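Local atomic coordinates of Poly(A) RNA polymerase protein 2 (Saccharomyces cerevisiae, PDB entry 3NYB), a protein that probably adds poly(A) tails to RNA as the polymerase of the TRAMP complex, together with a zinc-knuckle protein, in RNA surveillance. Residues A[54-59]-A[100-105]; A[66-71]-A[75-80]; A[85-90]-A[136-141]; A[113-118]-A[122-127]. The protein carries 1 engineered substitution. All blocks are in the same frame, centred on the assembly; numbering follows the deposited sequence.

Interaction 1 of 4, residues A[54-59]-A[100-105]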
loop_
_atom_site.group_PDB
_atom_site.type_symbol
_atom_site.label_atom_id
_atom_site.label_comp_id
_atom_site.label_asym_id
_atom_site.label_seq_id
_atom_site.Cartn_x
_atom_site.Cartn_y
_atom_site.Cartn_z
ATOM N N LYS A 54 -21.442 -7.042 -25.425
ATOM C CA LYS A 54 -22.228 -8.077 -26.073
ATOM C C LYS A 54 -22.607 -7.653 -27.489
ATOM O O LYS A 54 -22.625 -8.473 -28.403
ATOM C CB LYS A 54 -23.493 -8.369 -25.265
ATOM C CG LYS A 54 -23.261 -9.032 -23.907
ATOM C CD LYS A 54 -22.394 -10.264 -24.034
ATOM C CE LYS A 54 -22.904 -11.402 -23.153
ATOM N NZ LYS A 54 -23.259 -10.945 -21.783
ATOM N N GLN A 55 -22.902 -6.372 -27.672
ATOM C CA GLN A 55 -23.315 -5.860 -28.979
ATOM C C GLN A 55 -22.274 -6.034 -30.077
ATOM O O GLN A 55 -22.631 -6.199 -31.242
ATOM C CB GLN A 55 -23.707 -4.389 -28.887
ATOM C CG GLN A 55 -25.069 -4.161 -28.298
ATOM C CD GLN A 55 -25.237 -2.757 -27.789
ATOM O OE1 GLN A 55 -26.294 -2.393 -27.277
ATOM N NE2 GLN A 55 -24.185 -1.954 -27.919
ATOM N N LEU A 56 -20.997 -5.953 -29.716
ATOM C CA LEU A 56 -19.919 -6.200 -30.675
ATOM C C LEU A 56 -19.638 -7.693 -30.791
ATOM O O LEU A 56 -19.488 -8.229 -31.890
ATOM C CB LEU A 56 -18.627 -5.492 -30.259
ATOM C CG LEU A 56 -18.599 -3.966 -30.209
ATOM C CD1 LEU A 56 -17.173 -3.481 -30.031
ATOM C CD2 LEU A 56 -19.222 -3.354 -31.456
ATOM N N TRP A 57 -19.562 -8.351 -29.639
ATOM C CA TRP A 57 -19.208 -9.756 -29.550
ATOM C C TRP A 57 -20.131 -10.413 -28.547
ATOM O O TRP A 57 -19.853 -10.397 -27.353
ATOM C CB TRP A 57 -17.760 -9.899 -29.081
ATOM C CG TRP A 57 -16.804 -9.051 -29.855
ATOM C CD1 TRP A 57 -16.395 -9.249 -31.145
ATOM C CD2 TRP A 57 -16.135 -7.874 -29.410
ATOM N NE1 TRP A 57 -15.515 -8.271 -31.527
ATOM C CE2 TRP A 57 -15.332 -7.393 -30.457
ATOM C CE3 TRP A 57 -16.126 -7.149 -28.202
ATOM C CZ2 TRP A 57 -14.535 -6.263 -30.375
ATOM C CZ3 TRP A 57 -15.333 -6.018 -28.105
ATOM C CH2 TRP A 57 -14.548 -5.588 -29.181
ATOM N N PRO A 58 -21.249 -10.978 -29.027
ATOM C CA PRO A 58 -22.262 -11.601 -28.162
ATOM C C PRO A 58 -21.711 -12.745 -27.311
ATOM O O PRO A 58 -22.346 -13.134 -26.322
ATOM C CB PRO A 58 -23.316 -12.109 -29.162
ATOM C CG PRO A 58 -22.623 -12.081 -30.492
ATOM C CD PRO A 58 -21.711 -10.910 -30.423
ATOM N N ASP A 59 -20.540 -13.256 -27.681
ATOM C CA ASP A 59 -19.872 -14.304 -26.907
ATOM C C ASP A 59 -19.077 -13.791 -25.696
ATOM O O ASP A 59 -18.749 -14.558 -24.787
ATOM C CB ASP A 59 -18.947 -15.123 -27.808
ATOM C CG ASP A 59 -19.708 -16.033 -28.747
ATOM O OD1 ASP A 59 -20.924 -16.239 -28.522
ATOM O OD2 ASP A 59 -19.090 -16.539 -29.709
ATOM N N ALA A 100 -13.641 1.202 -28.363
ATOM C CA ALA A 100 -13.569 2.645 -28.140
ATOM C C ALA A 100 -14.536 3.375 -29.044
ATOM O O ALA A 100 -15.436 4.070 -28.577
ATOM C CB ALA A 100 -12.149 3.164 -28.364
ATOM N N SER A 101 -14.336 3.221 -30.348
ATOM C CA SER A 101 -15.223 3.836 -31.321
ATOM C C SER A 101 -16.682 3.620 -30.931
ATOM O O SER A 101 -17.500 4.530 -31.025
ATOM C CB SER A 101 -14.956 3.252 -32.699
ATOM O OG SER A 101 -15.134 4.224 -33.688
ATOM N N HIS A 102 -16.991 2.419 -30.457
ATOM C CA HIS A 102 -18.370 2.028 -30.147
ATOM C C HIS A 102 -18.890 2.682 -28.856
ATOM O O HIS A 102 -20.029 3.148 -28.791
ATOM C CB HIS A 102 -18.455 0.494 -30.080
ATOM C CG HIS A 102 -19.826 -0.042 -29.795
ATOM N ND1 HIS A 102 -20.076 -0.937 -28.777
ATOM C CD2 HIS A 102 -21.012 0.169 -30.412
ATOM C CE1 HIS A 102 -21.360 -1.246 -28.770
ATOM N NE2 HIS A 102 -21.951 -0.585 -29.749
ATOM N N LEU A 103 -18.051 2.701 -27.826
ATOM C CA LEU A 103 -18.407 3.345 -26.568
ATOM C C LEU A 103 -18.764 4.814 -26.786
ATOM O O LEU A 103 -19.778 5.299 -26.280
ATOM C CB LEU A 103 -17.260 3.215 -25.563
ATOM C CG LEU A 103 -17.353 2.075 -24.551
ATOM C CD1 LEU A 103 -18.374 1.056 -25.005
ATOM C CD2 LEU A 103 -15.998 1.426 -24.270
ATOM N N LYS A 104 -17.929 5.512 -27.553
ATOM C CA LYS A 104 -18.114 6.931 -27.818
ATOM C C LYS A 104 -19.456 7.162 -28.492
ATOM O O LYS A 104 -20.239 8.022 -28.083
ATOM C CB LYS A 104 -17.005 7.443 -28.732
ATOM C CG LYS A 104 -15.592 7.021 -28.352
ATOM C CD LYS A 104 -14.766 8.181 -27.793
ATOM C CE LYS A 104 -14.023 8.944 -28.885
ATOM N NZ LYS A 104 -13.351 10.177 -28.373
ATOM N N LYS A 105 -19.702 6.373 -29.529
ATOM C CA LYS A 105 -20.924 6.448 -30.322
ATOM C C LYS A 105 -22.189 6.187 -29.488
ATOM O O LYS A 105 -23.177 6.925 -29.583
ATOM C CB LYS A 105 -20.814 5.469 -31.494
ATOM C CG LYS A 105 -21.984 5.469 -32.458
ATOM C CD LYS A 105 -21.509 5.583 -33.912
ATOM C CE LYS A 105 -22.670 5.568 -34.909
ATOM N NZ LYS A 105 -23.169 4.194 -35.216
#
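Leu-56 and His-102 are the nearest backbone pair, their CA atoms 8.4 Å apart, where the loop that follows helix 36-54 faces the last turns of helix 92-105. With the two main chains so far apart, side chains alone make the contact. His-102 carries most of it: its CG stands anti to the backbone N (chi1 -179°), which carries the imidazole off the helix towards the loop. Leu-56 slides past it in the opposite direction. Its CD2 methyl sits over one face of the imidazole, 3.8 Å from the His-102 ring centroid and 15° off the ring normal, a CH-pi contact displaced towards the ND1-CG side. Gln-55 approaches quite differently. Its extended chain crosses the histidine at roughly a right angle and places NE2 at the ring edge, near the ring plane, beside CE1 and NE2 of His-102; amide and ring planes lie 74° apart. Gln-55 OE1 takes a weak hydrogen bond from Lys-106 NZ. On the loop itself, Leu-56 CB lies 3.5 Å above the indole plane of Trp-57, and that indole reaches Leu-87. The arrangement is a solvent-side helix-to-loop contact on the outer, helical layer of a nucleotidyltransferase palm domain.

Interaction 2 of 4, residues A[66-71]-A[75-80]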
loop_
_atom_site.group_PDB
_atom_site.type_symbol
_atom_site.label_atom_id
_atom_site.label_comp_id
_atom_site.label_asym_id
_atom_site.label_seq_id
_atom_site.Cartn_x
_atom_site.Cartn_y
_atom_site.Cartn_z
ATOM N N GLY A 66 -9.107 -7.057 -9.512
ATOM C CA GLY A 66 -8.163 -6.122 -8.927
ATOM C C GLY A 66 -8.682 -5.406 -7.697
ATOM O O GLY A 66 -9.451 -5.966 -6.912
ATOM N N SER A 67 -8.257 -4.157 -7.530
ATOM C CA SER A 67 -8.606 -3.365 -6.359
ATOM C C SER A 67 -10.079 -3.461 -5.995
ATOM O O SER A 67 -10.429 -3.414 -4.816
ATOM C CB SER A 67 -8.234 -1.904 -6.585
ATOM O OG SER A 67 -6.830 -1.756 -6.641
ATOM N N TYR A 68 -10.941 -3.589 -6.998
ATOM C CA TYR A 68 -12.376 -3.527 -6.746
ATOM C C TYR A 68 -13.033 -4.856 -6.374
ATOM O O TYR A 68 -14.153 -4.857 -5.881
ATOM C CB TYR A 68 -13.127 -2.833 -7.898
ATOM C CG TYR A 68 -13.162 -1.309 -7.810
ATOM C CD1 TYR A 68 -14.270 -0.647 -7.279
ATOM C CD2 TYR A 68 -12.092 -0.535 -8.257
ATOM C CE1 TYR A 68 -14.318 0.738 -7.200
ATOM C CE2 TYR A 68 -12.123 0.861 -8.187
ATOM C CZ TYR A 68 -13.241 1.492 -7.652
ATOM O OH TYR A 68 -13.288 2.872 -7.567
ATOM N N SER A 69 -12.345 -5.975 -6.595
ATOM C CA SER A 69 -12.883 -7.302 -6.231
ATOM C C SER A 69 -12.346 -7.740 -4.873
ATOM O O SER A 69 -12.971 -8.521 -4.166
ATOM C CB SER A 69 -12.567 -8.359 -7.292
ATOM O OG SER A 69 -11.193 -8.352 -7.619
ATOM N N THR A 70 -11.168 -7.236 -4.534
ATOM C CA THR A 70 -10.751 -7.121 -3.152
ATOM C C THR A 70 -11.385 -5.801 -2.794
ATOM O O THR A 70 -12.203 -5.287 -3.557
ATOM C CB THR A 70 -9.216 -7.056 -3.018
ATOM O OG1 THR A 70 -8.708 -5.861 -3.620
ATOM C CG2 THR A 70 -8.574 -8.248 -3.716
ATOM N N ASP A 71 -11.044 -5.216 -1.666
ATOM C CA ASP A 71 -11.548 -3.872 -1.422
ATOM C C ASP A 71 -10.374 -2.986 -1.077
ATOM O O ASP A 71 -10.297 -2.430 0.019
ATOM C CB ASP A 71 -12.604 -3.880 -0.328
ATOM C CG ASP A 71 -13.952 -4.349 -0.838
ATOM O OD1 ASP A 71 -14.708 -3.516 -1.408
ATOM O OD2 ASP A 71 -14.256 -5.552 -0.662
ATOM N N PRO A 75 -11.526 5.496 -3.694
ATOM C CA PRO A 75 -12.703 6.036 -4.386
ATOM C C PRO A 75 -12.298 6.932 -5.563
ATOM O O PRO A 75 -11.347 7.704 -5.440
ATOM C CB PRO A 75 -13.402 6.858 -3.298
ATOM C CG PRO A 75 -12.940 6.233 -2.013
ATOM C CD PRO A 75 -11.522 5.827 -2.260
ATOM N N GLY A 76 -13.005 6.826 -6.685
ATOM C CA GLY A 76 -12.634 7.570 -7.875
ATOM C C GLY A 76 -11.593 6.864 -8.735
ATOM O O GLY A 76 -11.406 7.234 -9.888
ATOM N N SER A 77 -10.914 5.846 -8.199
ATOM C CA SER A 77 -9.941 5.106 -9.007
ATOM C C SER A 77 -10.642 4.275 -10.074
ATOM O O SER A 77 -11.810 3.906 -9.899
ATOM C CB SER A 77 -9.051 4.209 -8.141
ATOM O OG SER A 77 -9.781 3.144 -7.563
ATOM N N ASP A 78 -9.936 3.998 -11.173
ATOM C CA ASP A 78 -10.466 3.159 -12.254
ATOM C C ASP A 78 -10.808 1.795 -11.705
ATOM O O ASP A 78 -10.025 1.206 -10.944
ATOM C CB ASP A 78 -9.433 2.908 -13.356
ATOM C CG ASP A 78 -8.917 4.165 -13.992
ATOM O OD1 ASP A 78 -9.533 5.235 -13.822
ATOM O OD2 ASP A 78 -7.874 4.065 -14.677
ATOM N N ILE A 79 -11.957 1.273 -12.114
ATOM C CA ILE A 79 -12.252 -0.111 -11.813
ATOM C C ILE A 79 -11.905 -0.943 -13.038
ATOM O O ILE A 79 -12.349 -0.649 -14.150
ATOM C CB ILE A 79 -13.698 -0.315 -11.281
ATOM C CG1 ILE A 79 -14.613 -0.948 -12.301
ATOM C CG2 ILE A 79 -14.315 1.008 -10.843
ATOM C CD1 ILE A 79 -16.057 -0.651 -11.955
ATOM N N ASP A 80 -11.070 -1.960 -12.824
ATOM C CA ASP A 80 -10.497 -2.735 -13.917
ATOM C C ASP A 80 -11.395 -3.881 -14.360
ATOM O O ASP A 80 -11.858 -4.672 -13.536
ATOM C CB ASP A 80 -9.130 -3.284 -13.499
ATOM C CG ASP A 80 -8.270 -2.241 -12.804
ATOM O OD1 ASP A 80 -7.872 -1.258 -13.470
ATOM O OD2 ASP A 80 -7.996 -2.400 -11.592
HETATM O O HOH W 1 -14.872 4.465 -6.547
#
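Tyr-68 and Ile-79 come closest in the backbone, with 6.1 Å between their CA atoms, as the turn after strand 62-65 passes the entry to strand 79-83. The turn is drawn together at Gly-66 O, which accepts from Ser-69 N and Thr-70 N. Ser-69 OG also donates to Gly-66 O, at 3.0 Å. Out of the turn the Tyr-68 ring extends across Ile-79 at about a right angle. Ile-79 CG2 sits over the centre of one ring face, in a CH-pi contact 14° off the normal, while Ile-79 CB lies against Tyr-68 CD2. Tyr-73 stacks on the same ring, and Arg-42 of helix 36-54 touches it. At the phenol end, Tyr-68 OH lies 2.9 Å from Ser-77 O, a possible hydrogen bond, the one hydroxyl proton having a second acceptor within reach. A water in the plane of the ring sits beside that hydroxyl and accepts from Gly-76 N at 3.0 Å. Ser-77 OG comes obliquely to Tyr-68 CE2, but its hydrogen bond goes to Leu-74 O. The Gly-Ser pair at 66-67 and the Asp-x-Asp of Asp-78 and Asp-80 match the signature of nucleotidyltransferases, in which such aspartates usually bind metal. The chemistry implies a mixed setting: an aliphatic group covers one tyrosine face, and a carbonyl oxygen and a water lie beside its hydroxyl, near the probable catalytic motif.

Interaction 3 of 4, residues A[85-90]-A[136-141]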
loop_
_atom_site.group_PDB
_atom_site.type_symbol
_atom_site.label_atom_id
_atom_site.label_comp_id
_atom_site.label_asym_id
_atom_site.label_seq_id
_atom_site.Cartn_x
_atom_site.Cartn_y
_atom_site.Cartn_z
ATOM N N SER A 85 -14.184 -12.891 -24.642
ATOM C CA SER A 85 -14.141 -13.681 -25.881
ATOM C C SER A 85 -12.688 -13.815 -26.328
ATOM O O SER A 85 -11.856 -12.989 -25.960
ATOM C CB SER A 85 -14.990 -13.055 -26.989
ATOM O OG SER A 85 -16.286 -13.619 -27.012
ATOM N N GLU A 86 -12.368 -14.849 -27.099
ATOM C CA GLU A 86 -11.005 -14.982 -27.612
ATOM C C GLU A 86 -10.664 -13.807 -28.530
ATOM O O GLU A 86 -10.699 -13.925 -29.753
ATOM C CB GLU A 86 -10.775 -16.333 -28.308
ATOM C CG GLU A 86 -11.948 -16.861 -29.128
ATOM C CD GLU A 86 -11.720 -18.286 -29.629
ATOM O OE1 GLU A 86 -10.697 -18.535 -30.302
ATOM O OE2 GLU A 86 -12.571 -19.157 -29.350
ATOM N N LEU A 87 -10.334 -12.673 -27.918
ATOM C CA LEU A 87 -10.135 -11.417 -28.634
ATOM C C LEU A 87 -8.775 -10.816 -28.318
ATOM O O LEU A 87 -8.399 -9.784 -28.877
ATOM C CB LEU A 87 -11.227 -10.408 -28.250
ATOM C CG LEU A 87 -12.671 -10.727 -28.651
ATOM C CD1 LEU A 87 -13.669 -10.013 -27.736
ATOM C CD2 LEU A 87 -12.944 -10.407 -30.131
ATOM N N GLY A 88 -8.043 -11.458 -27.415
ATOM C CA GLY A 88 -6.764 -10.943 -26.962
ATOM C C GLY A 88 -5.618 -11.133 -27.941
ATOM O O GLY A 88 -5.792 -11.010 -29.157
ATOM N N GLY A 89 -4.439 -11.433 -27.403
ATOM C CA GLY A 89 -3.245 -11.580 -28.210
ATOM C C GLY A 89 -2.984 -10.361 -29.073
ATOM O O GLY A 89 -3.160 -9.225 -28.633
ATOM N N LYS A 90 -2.573 -10.598 -30.315
ATOM C CA LYS A 90 -2.180 -9.520 -31.217
ATOM C C LYS A 90 -3.388 -8.795 -31.804
ATOM O O LYS A 90 -3.268 -7.698 -32.363
ATOM C CB LYS A 90 -1.262 -10.061 -32.315
ATOM C CG LYS A 90 0.092 -10.506 -31.777
ATOM C CD LYS A 90 0.962 -11.138 -32.846
ATOM C CE LYS A 90 2.416 -11.200 -32.393
ATOM N NZ LYS A 90 2.563 -11.859 -31.065
ATOM N N VAL A 136 -10.583 -1.031 -19.311
ATOM C CA VAL A 136 -10.868 -2.327 -19.913
ATOM C C VAL A 136 -9.680 -2.912 -20.652
ATOM O O VAL A 136 -8.974 -2.199 -21.356
ATOM C CB VAL A 136 -12.035 -2.246 -20.919
ATOM C CG1 VAL A 136 -12.129 -3.540 -21.690
ATOM C CG2 VAL A 136 -13.339 -1.952 -20.199
ATOM N N SER A 137 -9.487 -4.221 -20.502
ATOM C CA SER A 137 -8.439 -4.945 -21.198
ATOM C C SER A 137 -8.929 -6.371 -21.457
ATOM O O SER A 137 -9.895 -6.807 -20.834
ATOM C CB SER A 137 -7.199 -4.988 -20.322
ATOM O OG SER A 137 -7.441 -5.798 -19.187
ATOM N N PHE A 138 -8.263 -7.099 -22.356
ATOM C CA PHE A 138 -8.641 -8.484 -22.661
ATOM C C PHE A 138 -7.794 -9.482 -21.891
ATOM O O PHE A 138 -7.707 -10.647 -22.255
ATOM C CB PHE A 138 -8.545 -8.777 -24.162
ATOM C CG PHE A 138 -9.408 -7.885 -25.013
ATOM C CD1 PHE A 138 -10.755 -8.161 -25.187
ATOM C CD2 PHE A 138 -8.871 -6.775 -25.641
ATOM C CE1 PHE A 138 -11.548 -7.337 -25.959
ATOM C CE2 PHE A 138 -9.663 -5.949 -26.415
ATOM C CZ PHE A 138 -11.000 -6.226 -26.570
ATOM N N GLU A 139 -7.191 -9.019 -20.806
ATOM C CA GLU A 139 -6.275 -9.838 -20.021
ATOM C C GLU A 139 -6.082 -9.192 -18.649
ATOM O O GLU A 139 -5.810 -7.998 -18.562
ATOM C CB GLU A 139 -4.939 -9.939 -20.758
ATOM C CG GLU A 139 -3.925 -10.890 -20.151
ATOM C CD GLU A 139 -2.806 -11.232 -21.127
ATOM O OE1 GLU A 139 -3.028 -12.078 -22.021
ATOM O OE2 GLU A 139 -1.704 -10.654 -21.005
ATOM N N ARG A 140 -6.238 -9.962 -17.576
ATOM C CA ARG A 140 -5.977 -9.418 -16.247
ATOM C C ARG A 140 -4.576 -8.841 -16.228
ATOM O O ARG A 140 -3.680 -9.370 -16.877
ATOM C CB ARG A 140 -6.145 -10.479 -15.164
ATOM C CG ARG A 140 -7.580 -10.913 -15.026
ATOM C CD ARG A 140 -7.862 -11.762 -13.795
ATOM N NE ARG A 140 -9.299 -12.006 -13.719
ATOM C CZ ARG A 140 -9.956 -12.809 -14.551
ATOM N NH1 ARG A 140 -9.301 -13.469 -15.510
ATOM N NH2 ARG A 140 -11.264 -12.963 -14.431
ATOM N N THR A 141 -4.386 -7.750 -15.500
ATOM C CA THR A 141 -3.100 -7.066 -15.512
ATOM C C THR A 141 -2.239 -7.408 -14.305
ATOM O O THR A 141 -1.058 -7.075 -14.271
ATOM C CB THR A 141 -3.245 -5.520 -15.627
ATOM O OG1 THR A 141 -4.005 -5.011 -14.523
ATOM C CG2 THR A 141 -3.906 -5.124 -16.953
HETATM O O HOH W 2 -4.323 -11.568 -24.506
#
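Phe-138, just past the end of strand 132-137, meets Leu-87 and Gly-88 of the loop that leads into helix 92-105, and its side chain can be followed outward atom by atom. The CB lies 4.0 Å from Gly-88 CA, the nearest backbone of the loop. With CG beside the backbone N (chi1 -59°), the ring turns in against the loop. There CD1 meets Leu-87 CB at 3.8 Å. One atom further on, CE1 is touched twice, by Leu-87 CB and by the branch methyl Leu-87 CD1. Above one ring face stands the carbonyl oxygen Leu-87 O, whose hydrogen bond from Asn-95 ND2 ties the loop to the helix. Elsewhere the phenylalanine packs on Ser-92, Asn-95 and Leu-96 of that helix and on Val-83 of strand 79-83. The polar link is indirect: a water accepts from Gly-89 N at 2.9 Å and donates to Glu-139 OE1 at 2.8 Å. On the strand side, Ser-137 OG donates to Glu-139 O from above the carbonyl plane. No direct hydrogen bond joins the two segments; the contact is mainly van der Waals packing round one aromatic ring, with a carbonyl over one face and a water bridge at its margin.

Interaction 4 of 4, residues A[113-118]-A[122-127]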
loop_
_atom_site.group_PDB
_atom_site.type_symbol
_atom_site.label_atom_id
_atom_site.label_comp_id
_atom_site.label_asym_id
_atom_site.label_seq_id
_atom_site.Cartn_x
_atom_site.Cartn_y
_atom_site.Cartn_z
ATOM N N GLU A 113 -8.871 6.870 -23.660
ATOM C CA GLU A 113 -7.425 6.821 -23.802
ATOM C C GLU A 113 -6.883 5.396 -23.804
ATOM O O GLU A 113 -7.172 4.610 -22.902
ATOM C CB GLU A 113 -6.760 7.628 -22.691
ATOM C CG GLU A 113 -5.250 7.594 -22.730
ATOM C CD GLU A 113 -4.639 8.408 -21.617
ATOM O OE1 GLU A 113 -5.377 8.752 -20.666
ATOM O OE2 GLU A 113 -3.426 8.705 -21.693
ATOM N N VAL A 114 -6.095 5.075 -24.826
ATOM C CA VAL A 114 -5.326 3.831 -24.847
ATOM C C VAL A 114 -4.038 3.947 -24.015
ATOM O O VAL A 114 -3.288 4.920 -24.134
ATOM C CB VAL A 114 -4.953 3.422 -26.280
ATOM C CG1 VAL A 114 -3.799 2.447 -26.250
ATOM C CG2 VAL A 114 -6.150 2.806 -26.985
ATOM N N VAL A 115 -3.794 2.960 -23.160
ATOM C CA VAL A 115 -2.577 2.928 -22.351
ATOM C C VAL A 115 -2.115 1.486 -22.198
ATOM O O VAL A 115 -2.710 0.572 -22.770
ATOM C CB VAL A 115 -2.803 3.518 -20.950
ATOM C CG1 VAL A 115 -3.654 4.771 -21.029
ATOM C CG2 VAL A 115 -3.460 2.493 -20.045
ATOM N N ALA A 116 -1.066 1.279 -21.411
ATOM C CA ALA A 116 -0.521 -0.060 -21.238
ATOM C C ALA A 116 -0.061 -0.321 -19.810
ATOM O O ALA A 116 0.708 0.456 -19.248
ATOM C CB ALA A 116 0.627 -0.294 -22.210
ATOM N N LYS A 117 -0.531 -1.424 -19.235
ATOM C CA LYS A 117 -0.102 -1.818 -17.903
ATOM C C LYS A 117 0.774 -3.071 -17.993
ATOM O O LYS A 117 0.336 -4.177 -17.678
ATOM C CB LYS A 117 -1.312 -2.041 -16.988
ATOM C CG LYS A 117 -1.218 -1.329 -15.638
ATOM C CD LYS A 117 -2.500 -1.482 -14.824
ATOM C CE LYS A 117 -2.432 -0.689 -13.526
ATOM N NZ LYS A 117 -3.603 -0.946 -12.636
ATOM N N ALA A 118 2.008 -2.874 -18.448
ATOM C CA ALA A 118 2.995 -3.948 -18.554
ATOM C C ALA A 118 2.793 -4.833 -19.788
ATOM O O ALA A 118 2.625 -6.044 -19.665
ATOM C CB ALA A 118 3.010 -4.793 -17.277
ATOM N N ILE A 122 -4.598 -1.297 -22.670
ATOM C CA ILE A 122 -5.775 -0.985 -21.870
ATOM C C ILE A 122 -6.503 0.257 -22.371
ATOM O O ILE A 122 -5.892 1.175 -22.908
ATOM C CB ILE A 122 -5.389 -0.774 -20.403
ATOM C CG1 ILE A 122 -4.886 -2.081 -19.804
ATOM C CG2 ILE A 122 -6.566 -0.254 -19.602
ATOM C CD1 ILE A 122 -4.251 -1.888 -18.445
ATOM N N ILE A 123 -7.815 0.274 -22.186
ATOM C CA ILE A 123 -8.649 1.394 -22.605
ATOM C C ILE A 123 -9.277 2.042 -21.356
ATOM O O ILE A 123 -9.990 1.384 -20.586
ATOM C CB ILE A 123 -9.728 0.897 -23.601
ATOM C CG1 ILE A 123 -10.647 2.015 -24.034
ATOM C CG2 ILE A 123 -10.587 -0.201 -22.983
ATOM C CD1 ILE A 123 -11.992 1.491 -24.480
ATOM N N LYS A 124 -8.980 3.318 -21.129
ATOM C CA LYS A 124 -9.518 4.032 -19.967
ATOM C C LYS A 124 -10.576 5.024 -20.411
ATOM O O LYS A 124 -10.423 5.663 -21.442
ATOM C CB LYS A 124 -8.417 4.801 -19.240
ATOM C CG LYS A 124 -7.268 3.951 -18.760
ATOM C CD LYS A 124 -6.084 4.830 -18.382
ATOM C CE LYS A 124 -6.420 5.764 -17.224
ATOM N NZ LYS A 124 -5.243 6.577 -16.794
ATOM N N PHE A 125 -11.642 5.161 -19.630
ATOM C CA PHE A 125 -12.683 6.134 -19.931
ATOM C C PHE A 125 -13.574 6.424 -18.724
ATOM O O PHE A 125 -13.387 5.864 -17.647
ATOM C CB PHE A 125 -13.530 5.670 -21.124
ATOM C CG PHE A 125 -14.358 4.443 -20.844
ATOM C CD1 PHE A 125 -15.684 4.558 -20.444
ATOM C CD2 PHE A 125 -13.809 3.172 -20.978
ATOM C CE1 PHE A 125 -16.453 3.423 -20.184
ATOM C CE2 PHE A 125 -14.564 2.032 -20.720
ATOM C CZ PHE A 125 -15.890 2.155 -20.322
ATOM N N VAL A 126 -14.541 7.311 -18.914
ATOM C CA VAL A 126 -15.517 7.608 -17.874
ATOM C C VAL A 126 -16.922 7.403 -18.414
ATOM O O VAL A 126 -17.291 7.994 -19.428
ATOM C CB VAL A 126 -15.376 9.064 -17.377
ATOM C CG1 VAL A 126 -16.508 9.420 -16.440
ATOM C CG2 VAL A 126 -14.039 9.265 -16.685
ATOM N N GLU A 127 -17.708 6.562 -17.755
ATOM C CA GLU A 127 -19.112 6.444 -18.122
ATOM C C GLU A 127 -19.796 7.696 -17.607
ATOM O O GLU A 127 -19.804 7.957 -16.399
ATOM C CB GLU A 127 -19.750 5.189 -17.537
ATOM C CG GLU A 127 -21.100 4.827 -18.164
ATOM C CD GLU A 127 -22.257 5.629 -17.589
ATOM O OE1 GLU A 127 -22.864 6.427 -18.336
ATOM O OE2 GLU A 127 -22.564 5.462 -16.390
#
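Glu-113 pairs with Lys-124 and Val-115 with Ile-122 in an antiparallel beta hairpin, whose first strand, 113-116, forms one edge of the mixed sheet of the palm domain. Both are hydrogen-bonded pairs, each closed by two backbone bonds: Lys-124 N to Glu-113 O is nearly straight at 176° and 2.8 Å, and Val-115 N to Ile-122 O is 2.8 Å as well. Between them Val-114 and Ile-123 form a non-hydrogen-bonded pair, where Val-114 CA makes a CA-H...O contact with Ile-122 O. Val-115, Ile-122 and Lys-124 share one face of the sheet. Val-115 CG2 lies 3.8 Å from Ile-122 CB, and its CG1 branch meets the methylene Lys-124 CD at 3.6 Å, the two side chains crossing at about a right angle. The lysine chain bends at chi3 (63°), and Lys-124 NZ stays 4.4 Å from Glu-113 OE1, too far for a salt bridge. Beyond this first shell, strand 132-137 takes the other edge of strand 121-127 through backbone bonds of Ile-123 and Phe-125. On the opposite face Ile-123 and Phe-125 pack against Leu-103 of helix 92-105, which backs the sheet. Towards the turn, the end methyl Ile-122 CD1 lies 3.3 Å from Lys-117 CB and also near the Lys-117 backbone N.

In the fold
None of the four is a fully buried core contact: interaction 4 is partly buried, the other three lie at the surface, and interaction 2 is nearest the centre of the chain. Interactions 2, 3 and 4 meet on the same sheet. Val-136 of interaction 3 is probably hydrogen-bonded to Ile-123 of interaction 4, and Asp-78 of interaction 2 touches Lys-124. Interaction 1 lies on the helical layer and touches both interaction 4 and interaction 3, the latter also where Asp-59 meets Ser-85. Chemistry follows position: backbone bonds dominate between strands, whereas each surface contact is built round one ring, histidine in 1, tyrosine in 2 and phenylalanine in 3.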